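Local atomic coordinates of penicillin-binding protein 2B (Streptococcus pneumoniae, PDB entry 2WAD), a protein that probably cross-links the peptide stems of neighbouring glycan strands in cell-wall peptidoglycan, as a transpeptidase of the elongation machinery, and binds penicillin. Residues A[280-285]-A[298-303]; A[645-650]-A[664-669]. All coordinates share one frame; numbering follows the deposited sequence.

In the fold
Read from the N terminus, the two contacts follow one another in series and neither nests in nor crosses the other. Contact 1 comes first: strand 282-287 turns back into strand 293-298, and the chain that leaves this hairpin, 298-303, stays paired with 280-285 before it runs on to strand 307-310. Contact 2 closes near the C terminus, where the connection after strand 645-650 brings helix 661-676 back over the six-stranded sheet of the transpeptidase domain. The contact centres are about 51 Å apart, on opposite sides of the centre of this long molecule. Contact 1 ties strand 282-287, middle of a three-stranded antiparallel sheet, to the chain leaving 293-298; contact 2 joins sheet to helix.

Contact 1: residues A[280-285]-A[298-303]; sequences RPVKEI and NIEEGS. Unlike the reference sequence in segment 280-285: P281 (reference Ser). Unlike the reference sequence in segment 298-303: N298 (reference Thr).
V282 pairs antiparallel with E300 through two backbone hydrogen bonds, and between V282 and K283 the register slips by one residue: a classic beta bulge, in which two residues, I299 and E300, stand opposite the single V282. It sits at the base of a surface hairpin, where strand 293-298 passes into the loop leading to strand 307-310; strand 51-55 completes the sheet beyond 282-287. V282 N gives a bond of 2.7 Å to E300 O. The oxygen of V282 is gripped twice, by I299 N at 2.8 Å and by E300 N at 3.1 Å, and both donors approach from the same face of its plane. The backbone N-H groups of both bulge residues are thus satisfied by one acceptor. P281 adds a CA-H...O contact to E300 O, and its ring lies against G302, with CG 3.5 Å from G302 N.

V282 and E300 run alongside each other on one face, CG2 of the valine near OE1 of the glutamate. CG1 of V282, anti to the backbone N (chi1 164°), comes within 4.0 Å of CB of I299. On the face of K283 and N298, a non-hydrogen-bonded pair, the lysine CG packs on the asparagine CA and the chain bends at its last torsion (chi4 37°), leaving NZ 4.1 Å from N298 CB. R280 turns away from the bulge to a salt bridge with D261. At the hairpin side, E284 runs extended across the end of I299, whose CD1 lies against both the CG methylene and the carboxylate of E284, its closest approach being 3.1 Å to E284 OE2.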
# COMPACT_ATOMS: atom_id res chain seq x y z
N ARG A 280 -3.71 19.08 17.73
CA ARG A 280 -4.13 20.47 17.49
C ARG A 280 -4.08 21.39 18.71
O ARG A 280 -4.42 20.95 19.81
CB ARG A 280 -5.54 20.46 16.93
CG ARG A 280 -5.76 19.43 15.86
CD ARG A 280 -7.07 19.70 15.17
NE ARG A 280 -7.33 18.75 14.09
CZ ARG A 280 -8.24 18.93 13.15
NH1 ARG A 280 -9.00 20.03 13.14
NH2 ARG A 280 -8.40 18.00 12.21
N PRO A 281 -3.67 22.66 18.53
CA PRO A 281 -3.99 23.60 19.60
C PRO A 281 -5.49 23.88 19.68
O PRO A 281 -6.17 23.97 18.65
CB PRO A 281 -3.20 24.87 19.23
CG PRO A 281 -2.13 24.43 18.31
CD PRO A 281 -2.69 23.21 17.57
N VAL A 282 -6.00 24.00 20.90
CA VAL A 282 -7.41 24.30 21.15
C VAL A 282 -7.51 25.47 22.13
O VAL A 282 -6.79 25.53 23.13
CB VAL A 282 -8.16 23.09 21.76
CG1 VAL A 282 -9.48 23.52 22.38
CG2 VAL A 282 -8.41 21.98 20.73
N LYS A 283 -8.40 26.41 21.84
CA LYS A 283 -8.56 27.60 22.65
C LYS A 283 -10.04 27.82 22.92
O LYS A 283 -10.90 27.32 22.20
CB LYS A 283 -8.00 28.82 21.92
CG LYS A 283 -6.50 28.78 21.72
CD LYS A 283 -5.91 30.12 21.30
CE LYS A 283 -4.46 30.23 21.75
NZ LYS A 283 -3.74 28.93 21.64
N GLU A 284 -10.34 28.58 23.97
CA GLU A 284 -11.69 29.11 24.11
C GLU A 284 -11.64 30.63 24.15
O GLU A 284 -10.84 31.23 24.87
CB GLU A 284 -12.44 28.47 25.29
CG GLU A 284 -12.87 27.04 24.97
CD GLU A 284 -13.76 26.39 26.01
OE1 GLU A 284 -14.25 27.08 26.93
OE2 GLU A 284 -13.97 25.15 25.89
N ILE A 285 -12.47 31.25 23.31
CA ILE A 285 -12.55 32.70 23.22
C ILE A 285 -13.74 33.15 24.06
O ILE A 285 -14.87 32.67 23.88
CB ILE A 285 -12.64 33.19 21.76
CG1 ILE A 285 -11.31 32.99 21.03
CG2 ILE A 285 -12.96 34.68 21.69
CD1 ILE A 285 -11.11 31.61 20.50
N ASN A 298 -6.56 29.36 26.40
CA ASN A 298 -6.14 28.10 25.79
C ASN A 298 -6.53 26.88 26.63
O ASN A 298 -6.66 26.96 27.85
CB ASN A 298 -4.63 28.11 25.53
CG ASN A 298 -3.83 28.38 26.78
OD1 ASN A 298 -4.05 27.76 27.82
ND2 ASN A 298 -2.89 29.32 26.69
N ILE A 299 -6.74 25.76 25.96
CA ILE A 299 -7.15 24.53 26.62
C ILE A 299 -6.13 23.42 26.32
O ILE A 299 -5.72 22.68 27.22
CB ILE A 299 -8.58 24.13 26.21
CG1 ILE A 299 -9.59 25.10 26.83
CG2 ILE A 299 -8.89 22.68 26.59
CD1 ILE A 299 -11.03 24.62 26.75
N GLU A 300 -5.70 23.31 25.07
CA GLU A 300 -4.61 22.39 24.75
C GLU A 300 -3.64 23.02 23.77
O GLU A 300 -4.04 23.62 22.77
CB GLU A 300 -5.14 21.08 24.18
CG GLU A 300 -5.91 20.23 25.16
CD GLU A 300 -6.98 19.42 24.47
OE1 GLU A 300 -6.81 19.11 23.27
OE2 GLU A 300 -8.00 19.10 25.12
N GLU A 301 -2.36 22.89 24.08
CA GLU A 301 -1.34 23.34 23.15
C GLU A 301 -1.00 22.22 22.17
O GLU A 301 -1.10 21.04 22.49
CB GLU A 301 -0.11 23.85 23.90
CG GLU A 301 -0.44 25.05 24.77
CD GLU A 301 0.75 25.51 25.57
OE1 GLU A 301 1.84 24.92 25.37
OE2 GLU A 301 0.61 26.45 26.38
N GLY A 302 -0.64 22.62 20.96
CA GLY A 302 -0.48 21.67 19.88
C GLY A 302 0.94 21.17 19.81
O GLY A 302 1.85 21.77 20.39
N SER A 303 1.11 20.08 19.06
CA SER A 303 2.41 19.49 18.79
C SER A 303 2.43 18.81 17.42
O SER A 303 1.40 18.32 16.93
CB SER A 303 2.77 18.46 19.86
OG SER A 303 1.72 17.52 20.04

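Contact 2: residues A[645-650]-A[664-669]; sequences IAVAVV and AIARDI. Unlike the reference sequence in segment 664-669: A664 (reference Ser).
V647 and V649 point from strand 645-650 toward helix 661-676, which lies on the sheet of the transpeptidase domain as the C-terminal helix does in the penicillin-binding protein and serine beta-lactamase fold. The short segments run roughly antiparallel, 145° apart, with their axes 8.3 Å from each other at closest approach. The main bump is CG2 of V649, anti to the carbonyl carbon while CG1 stands anti to the backbone N (chi1 170°). It enters a hollow formed by I665, A666 and I669, 3.9 Å from A666 N, and so reaches the helix backbone. The I665 side chain crosses that of V649 at about a right angle, its CG2 touching both valine methyls. A666 offers just a CB, which lies 4.1 Å from V647 CG1 and equally near V649 CG2. With no polar bond between the segments, the fit rests on methyl contacts among buried side chains.

Helix 314-334 flanks the same helix, its Y327 touching I665 and its L323 touching I669, while A345 of strand 342-348 meets I669. At the tip of that isoleucine, CD1 is shared by the two valines, 4.2 Å from both V647 CG2 and V649 CG2.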
# COMPACT_ATOMS: atom_id res chain seq x y z
N ILE A 645 15.43 -14.59 6.88
CA ILE A 645 14.87 -13.97 5.68
C ILE A 645 14.11 -15.03 4.87
O ILE A 645 14.53 -16.18 4.73
CB ILE A 645 15.98 -13.31 4.82
CG1 ILE A 645 15.40 -12.68 3.56
CG2 ILE A 645 17.05 -14.35 4.44
CD1 ILE A 645 16.32 -11.72 2.81
N ALA A 646 12.97 -14.62 4.31
CA ALA A 646 12.20 -15.45 3.38
C ALA A 646 11.96 -14.57 2.18
O ALA A 646 11.66 -13.40 2.36
CB ALA A 646 10.87 -15.81 4.01
N VAL A 647 12.09 -15.11 0.96
CA VAL A 647 12.01 -14.27 -0.23
C VAL A 647 11.17 -14.94 -1.32
O VAL A 647 11.24 -16.15 -1.48
CB VAL A 647 13.42 -13.93 -0.77
CG1 VAL A 647 14.15 -15.20 -1.21
CG2 VAL A 647 13.31 -12.94 -1.95
N ALA A 648 10.39 -14.15 -2.07
CA ALA A 648 9.68 -14.61 -3.24
C ALA A 648 10.12 -13.83 -4.45
O ALA A 648 10.18 -12.60 -4.43
CB ALA A 648 8.16 -14.42 -3.10
N VAL A 649 10.30 -14.54 -5.55
CA VAL A 649 10.73 -13.90 -6.78
C VAL A 649 9.76 -14.34 -7.84
O VAL A 649 9.49 -15.53 -7.97
CB VAL A 649 12.19 -14.28 -7.18
CG1 VAL A 649 12.46 -13.77 -8.61
CG2 VAL A 649 13.19 -13.71 -6.16
N VAL A 650 9.21 -13.37 -8.56
CA VAL A 650 8.15 -13.66 -9.52
C VAL A 650 8.61 -13.07 -10.84
O VAL A 650 8.81 -11.87 -10.96
CB VAL A 650 6.79 -13.03 -9.08
CG1 VAL A 650 5.73 -13.26 -10.14
CG2 VAL A 650 6.35 -13.63 -7.70
N ALA A 664 18.44 -17.99 -8.82
CA ALA A 664 19.70 -17.23 -8.73
C ALA A 664 19.40 -15.83 -8.21
O ALA A 664 20.16 -15.26 -7.41
CB ALA A 664 20.40 -17.18 -10.09
N ILE A 665 18.30 -15.25 -8.65
CA ILE A 665 17.87 -13.97 -8.09
C ILE A 665 17.58 -14.09 -6.60
O ILE A 665 18.11 -13.32 -5.80
CB ILE A 665 16.65 -13.37 -8.84
CG1 ILE A 665 17.03 -13.08 -10.30
CG2 ILE A 665 16.20 -12.09 -8.15
CD1 ILE A 665 15.82 -12.94 -11.22
N ALA A 666 16.79 -15.10 -6.21
CA ALA A 666 16.49 -15.38 -4.81
C ALA A 666 17.76 -15.52 -3.96
O ALA A 666 17.90 -14.96 -2.87
CB ALA A 666 15.61 -16.67 -4.70
N ARG A 667 18.71 -16.31 -4.45
CA ARG A 667 19.99 -16.51 -3.77
C ARG A 667 20.73 -15.20 -3.62
O ARG A 667 21.29 -14.90 -2.56
CB ARG A 667 20.81 -17.45 -4.66
CG ARG A 667 22.26 -17.66 -4.19
CD ARG A 667 23.04 -18.29 -5.33
NE ARG A 667 23.28 -17.29 -6.38
CZ ARG A 667 23.42 -17.59 -7.66
NH1 ARG A 667 23.32 -18.86 -8.04
NH2 ARG A 667 23.66 -16.63 -8.55
N ASP A 668 20.79 -14.42 -4.69
CA ASP A 668 21.60 -13.21 -4.66
C ASP A 668 20.95 -12.17 -3.75
O ASP A 668 21.67 -11.32 -3.20
CB ASP A 668 21.76 -12.61 -6.05
CG ASP A 668 22.72 -13.38 -6.94
OD1 ASP A 668 22.81 -13.02 -8.12
OD2 ASP A 668 23.35 -14.36 -6.49
N ILE A 669 19.62 -12.18 -3.65
CA ILE A 669 18.97 -11.31 -2.67
C ILE A 669 19.31 -11.77 -1.25
O ILE A 669 19.54 -10.94 -0.37
CB ILE A 669 17.43 -11.22 -2.83
CG1 ILE A 669 17.06 -10.47 -4.11
CG2 ILE A 669 16.79 -10.51 -1.62
CD1 ILE A 669 15.62 -10.71 -4.59